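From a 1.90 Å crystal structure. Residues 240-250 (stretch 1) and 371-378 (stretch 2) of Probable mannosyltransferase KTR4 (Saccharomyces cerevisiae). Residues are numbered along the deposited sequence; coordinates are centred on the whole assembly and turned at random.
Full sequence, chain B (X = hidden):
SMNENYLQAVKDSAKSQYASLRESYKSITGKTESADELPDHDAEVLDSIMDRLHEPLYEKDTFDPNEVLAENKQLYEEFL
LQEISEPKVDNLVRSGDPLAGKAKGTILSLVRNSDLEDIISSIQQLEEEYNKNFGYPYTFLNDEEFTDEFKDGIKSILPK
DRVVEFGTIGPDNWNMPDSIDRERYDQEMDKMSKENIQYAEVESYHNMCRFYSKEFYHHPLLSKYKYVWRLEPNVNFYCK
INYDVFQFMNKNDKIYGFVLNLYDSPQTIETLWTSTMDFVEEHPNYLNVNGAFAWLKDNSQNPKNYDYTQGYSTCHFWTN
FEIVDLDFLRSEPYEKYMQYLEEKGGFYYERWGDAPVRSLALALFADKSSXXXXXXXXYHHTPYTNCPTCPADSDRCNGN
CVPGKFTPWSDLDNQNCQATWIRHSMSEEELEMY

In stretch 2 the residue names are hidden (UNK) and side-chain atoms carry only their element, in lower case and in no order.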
# COMPACT_ATOMS: atom_id res chain seq x y z
N LYS B 240 20.18 4.37 0.16
CA LYS B 240 20.49 4.13 -1.22
C LYS B 240 20.03 2.74 -1.68
O LYS B 240 20.32 1.73 -1.04
CB LYS B 240 21.98 4.24 -1.45
CG LYS B 240 22.43 5.68 -1.43
CD LYS B 240 23.77 5.89 -2.10
CE LYS B 240 24.47 7.11 -1.47
NZ LYS B 240 25.34 6.59 -0.40
N ILE B 241 19.44 2.72 -2.85
CA ILE B 241 18.97 1.51 -3.49
C ILE B 241 19.72 1.34 -4.79
O ILE B 241 19.52 2.12 -5.73
CB ILE B 241 17.47 1.57 -3.75
CG1 ILE B 241 16.75 1.76 -2.43
CG2 ILE B 241 16.98 0.29 -4.50
CD1 ILE B 241 16.79 0.54 -1.49
N ASN B 242 20.58 0.32 -4.83
CA ASN B 242 21.52 0.13 -5.93
C ASN B 242 21.22 -1.06 -6.89
O ASN B 242 22.10 -1.60 -7.53
CB ASN B 242 22.92 -0.00 -5.34
CG ASN B 242 23.42 1.31 -4.84
OD1 ASN B 242 23.34 2.31 -5.53
ND2 ASN B 242 23.93 1.33 -3.67
N TYR B 243 19.97 -1.43 -6.97
CA TYR B 243 19.46 -2.40 -7.92
C TYR B 243 18.18 -1.85 -8.47
O TYR B 243 17.50 -1.06 -7.81
CB TYR B 243 19.23 -3.78 -7.29
CG TYR B 243 18.26 -3.79 -6.12
CD1 TYR B 243 18.68 -3.45 -4.87
CD2 TYR B 243 16.92 -4.09 -6.32
CE1 TYR B 243 17.81 -3.43 -3.81
CE2 TYR B 243 16.05 -4.07 -5.29
CZ TYR B 243 16.49 -3.75 -4.03
OH TYR B 243 15.65 -3.72 -2.99
N ASP B 244 17.84 -2.28 -9.67
CA ASP B 244 16.57 -1.92 -10.35
C ASP B 244 15.40 -2.63 -9.68
O ASP B 244 15.32 -3.84 -9.67
CB ASP B 244 16.68 -2.30 -11.81
CG ASP B 244 15.51 -1.82 -12.66
OD1 ASP B 244 14.33 -1.93 -12.24
OD2 ASP B 244 15.76 -1.28 -13.76
N VAL B 245 14.54 -1.84 -9.05
CA VAL B 245 13.48 -2.35 -8.21
C VAL B 245 12.41 -3.04 -9.02
O VAL B 245 11.97 -4.13 -8.68
CB VAL B 245 12.88 -1.20 -7.36
CG1 VAL B 245 11.62 -1.60 -6.64
CG2 VAL B 245 13.89 -0.76 -6.32
N PHE B 246 12.02 -2.43 -10.12
CA PHE B 246 11.05 -3.12 -11.02
C PHE B 246 11.60 -4.43 -11.56
O PHE B 246 10.87 -5.43 -11.63
CB PHE B 246 10.60 -2.22 -12.17
CG PHE B 246 9.93 -0.94 -11.76
CD1 PHE B 246 8.99 -0.90 -10.78
CD2 PHE B 246 10.15 0.21 -12.47
CE1 PHE B 246 8.31 0.25 -10.48
CE2 PHE B 246 9.48 1.39 -12.14
CZ PHE B 246 8.55 1.39 -11.14
N GLN B 247 12.84 -4.46 -11.93
CA GLN B 247 13.44 -5.72 -12.44
C GLN B 247 13.55 -6.76 -11.33
O GLN B 247 13.42 -7.93 -11.60
CB GLN B 247 14.83 -5.51 -13.13
CG GLN B 247 14.75 -4.65 -14.39
CD GLN B 247 14.07 -5.32 -15.59
OE1 GLN B 247 13.19 -6.11 -15.43
NE2 GLN B 247 14.52 -4.97 -16.80
N PHE B 248 13.83 -6.33 -10.08
CA PHE B 248 13.79 -7.24 -8.97
C PHE B 248 12.43 -7.87 -8.82
O PHE B 248 12.29 -9.10 -8.66
CB PHE B 248 14.22 -6.54 -7.68
CG PHE B 248 13.89 -7.31 -6.46
CD1 PHE B 248 14.75 -8.29 -6.00
CD2 PHE B 248 12.69 -7.08 -5.78
CE1 PHE B 248 14.43 -9.08 -4.90
CE2 PHE B 248 12.37 -7.83 -4.63
CZ PHE B 248 13.23 -8.85 -4.21
N MET B 249 11.40 -7.06 -8.95
CA MET B 249 10.01 -7.57 -8.82
C MET B 249 9.74 -8.62 -9.91
O MET B 249 9.15 -9.69 -9.66
CB MET B 249 8.96 -6.46 -8.99
CG MET B 249 9.01 -5.24 -8.09
SD MET B 249 8.68 -5.69 -6.45
CE MET B 249 6.86 -5.76 -6.51
N ASN B 250 10.08 -8.27 -11.11
CA ASN B 250 9.81 -9.12 -12.24
C ASN B 250 10.60 -10.43 -12.14
O ASN B 250 10.03 -11.52 -12.29
CB ASN B 250 10.21 -8.40 -13.53
CG ASN B 250 9.68 -9.11 -14.73
OD1 ASN B 250 8.51 -9.07 -15.02
ND2 ASN B 250 10.53 -9.85 -15.37
N UNK B 371 4.18 -11.06 -2.31
CA UNK B 371 4.04 -9.70 -1.76
C UNK B 371 5.32 -9.45 -0.92
O UNK B 371 5.63 -10.24 0.02
c UNK B 371 2.75 -8.23 -0.25
c UNK B 371 0.27 -9.92 -0.97
c UNK B 371 1.52 -9.86 -1.77
c UNK B 371 2.77 -9.58 -0.91
N UNK B 372 6.12 -8.50 -1.36
CA UNK B 372 7.47 -8.30 -0.87
C UNK B 372 7.49 -7.13 0.11
O UNK B 372 7.11 -6.00 -0.28
c UNK B 372 8.43 -8.04 -2.00
c UNK B 372 9.84 -7.83 -1.60
n UNK B 372 11.85 -7.10 -1.06
c UNK B 372 10.59 -6.72 -1.50
n UNK B 372 10.66 -8.87 -1.21
c UNK B 372 11.85 -8.41 -0.87
N UNK B 373 8.13 -7.33 1.27
CA UNK B 373 8.42 -6.25 2.22
C UNK B 373 9.82 -5.67 1.95
O UNK B 373 10.85 -6.34 2.17
n UNK B 373 8.73 -3.76 5.75
c UNK B 373 8.33 -6.75 3.67
c UNK B 373 9.66 -4.54 7.92
c UNK B 373 9.96 -6.94 7.97
c UNK B 373 8.62 -5.73 4.70
c UNK B 373 9.22 -4.69 6.62
c UNK B 373 8.35 -4.42 4.62
c UNK B 373 9.11 -5.94 6.00
c UNK B 373 10.02 -5.67 8.58
c UNK B 373 9.51 -7.08 6.71
N UNK B 374 9.85 -4.42 1.46
CA UNK B 374 11.09 -3.76 1.07
C UNK B 374 11.76 -3.20 2.31
O UNK B 374 11.76 -1.98 2.56
c UNK B 374 10.83 -2.64 0.04
c UNK B 374 12.02 -3.51 -1.96
c UNK B 374 9.64 -3.22 -2.12
c UNK B 374 10.86 -4.09 -4.00
c UNK B 374 9.67 -3.69 -3.41
c UNK B 374 12.03 -4.00 -3.28
c UNK B 374 10.84 -3.12 -1.38
N UNK B 375 12.36 -4.10 3.09
CA UNK B 375 12.98 -3.71 4.35
C UNK B 375 14.05 -2.64 4.13
O UNK B 375 14.26 -1.78 5.00
n UNK B 375 15.37 -7.74 8.94
c UNK B 375 12.52 -5.91 5.59
n UNK B 375 13.95 -7.03 7.30
c UNK B 375 14.67 -8.00 7.86
c UNK B 375 13.59 -4.95 5.06
c UNK B 375 13.16 -7.20 6.05
n UNK B 375 14.68 -9.25 7.33
N UNK B 376 14.72 -2.71 3.00
CA UNK B 376 15.85 -1.87 2.72
C UNK B 376 15.46 -0.45 2.30
O UNK B 376 16.38 0.42 2.25
c UNK B 376 16.81 -2.48 1.64
o UNK B 376 14.81 -3.19 0.32
o UNK B 376 16.76 -3.02 -0.73
c UNK B 376 16.08 -2.91 0.33
N UNK B 377 14.19 -0.23 1.96
CA UNK B 377 13.75 1.11 1.50
C UNK B 377 13.39 1.92 2.74
O UNK B 377 12.28 1.85 3.27
c UNK B 377 12.65 1.07 0.42
c UNK B 377 13.18 0.31 -0.77
c UNK B 377 12.29 2.53 0.12
c UNK B 377 12.20 0.23 -1.92
N UNK B 378 14.37 2.67 3.23
CA UNK B 378 14.16 3.55 4.35
C UNK B 378 13.18 4.68 3.89
O UNK B 378 13.41 5.31 2.85

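Position 371 carries four side-chain carbons, forked at the first, with one arm two carbons long. That beta-branched pattern is isoleucine. The CA-to-CB bond of Ile 371 points away from stretch 1, and its side chain makes no contact with stretch 1.

At position 372 one carbon leads to a five-membered ring of three carbons and two nitrogens, an imidazole, whose face receives CZ of Phe 248. The residue is histidine. CE1 of His 372 lies 3.6 Å from CZ of Phe 248; the ring planes meet at 60° and the centroids are 4.8 Å apart, an edge-to-face pair in which Phe 248 supplies the edge.

Position 373 has one carbon followed by fused five- and six-membered rings holding eight carbons and one nitrogen. Only the indole of tryptophan fits. Trp 373 is out of reach of stretch 1.

Position 374 shows one carbon and a ring of six carbons with no further atom, lying against Tyr 243, Val 245, Phe 248 and Met 249; this is phenylalanine. Its CA-to-CB bond points sideways, yet the ring reaches four residues of stretch 1. CZ of Phe 374 is 3.7 Å from CG1 of Val 245, 3.9 Å from CD2 of Phe 248 and 3.6 Å from SD of Met 249. The sulfur sits at the ring edge, 79° off the normal, and OH of Tyr 243 also approaches the edge, 3.6 Å from CE1 of Phe 374.

Position 375 has three carbons, a nitrogen, then a carbon bearing two more nitrogens: the guanidinium of arginine. Arg 375 does not touch stretch 1.

Position 376 has two carbons, the second carrying two oxygens, one of them very near the hydroxyl of Tyr 243. A carboxylate on so short a chain is aspartate. Tyr 243 OH donates to OD2 of Asp 376 at 2.6 Å, while OD1 of Asp 376 is satisfied elsewhere in the structure.

Position 377 repeats the four-carbon fork with a two-carbon arm and lies against CD1 of Ile 241; it is isoleucine. CG1 of Ile 377 packs 3.7 Å from CD1 of Ile 241.

Position 378 has no side-chain atoms and is glycine; Gly 378 makes no contact with stretch 1.

The contact, which buries 377 Å² in total, is mainly apolar. Phe 374 has the largest covered area, 73 Å², because its ring meets residues of the helix and of the segment before it. Asp 376 lies within a type I turn from Phe 374 to Ile 377, closed by Ile 377 N bonded to Phe 374 O at 3.1 Å, and its carboxylate accepts the single hydrogen bond between the stretches, from Tyr 243.

Stretch 2 (371-378) IHWFRDIG
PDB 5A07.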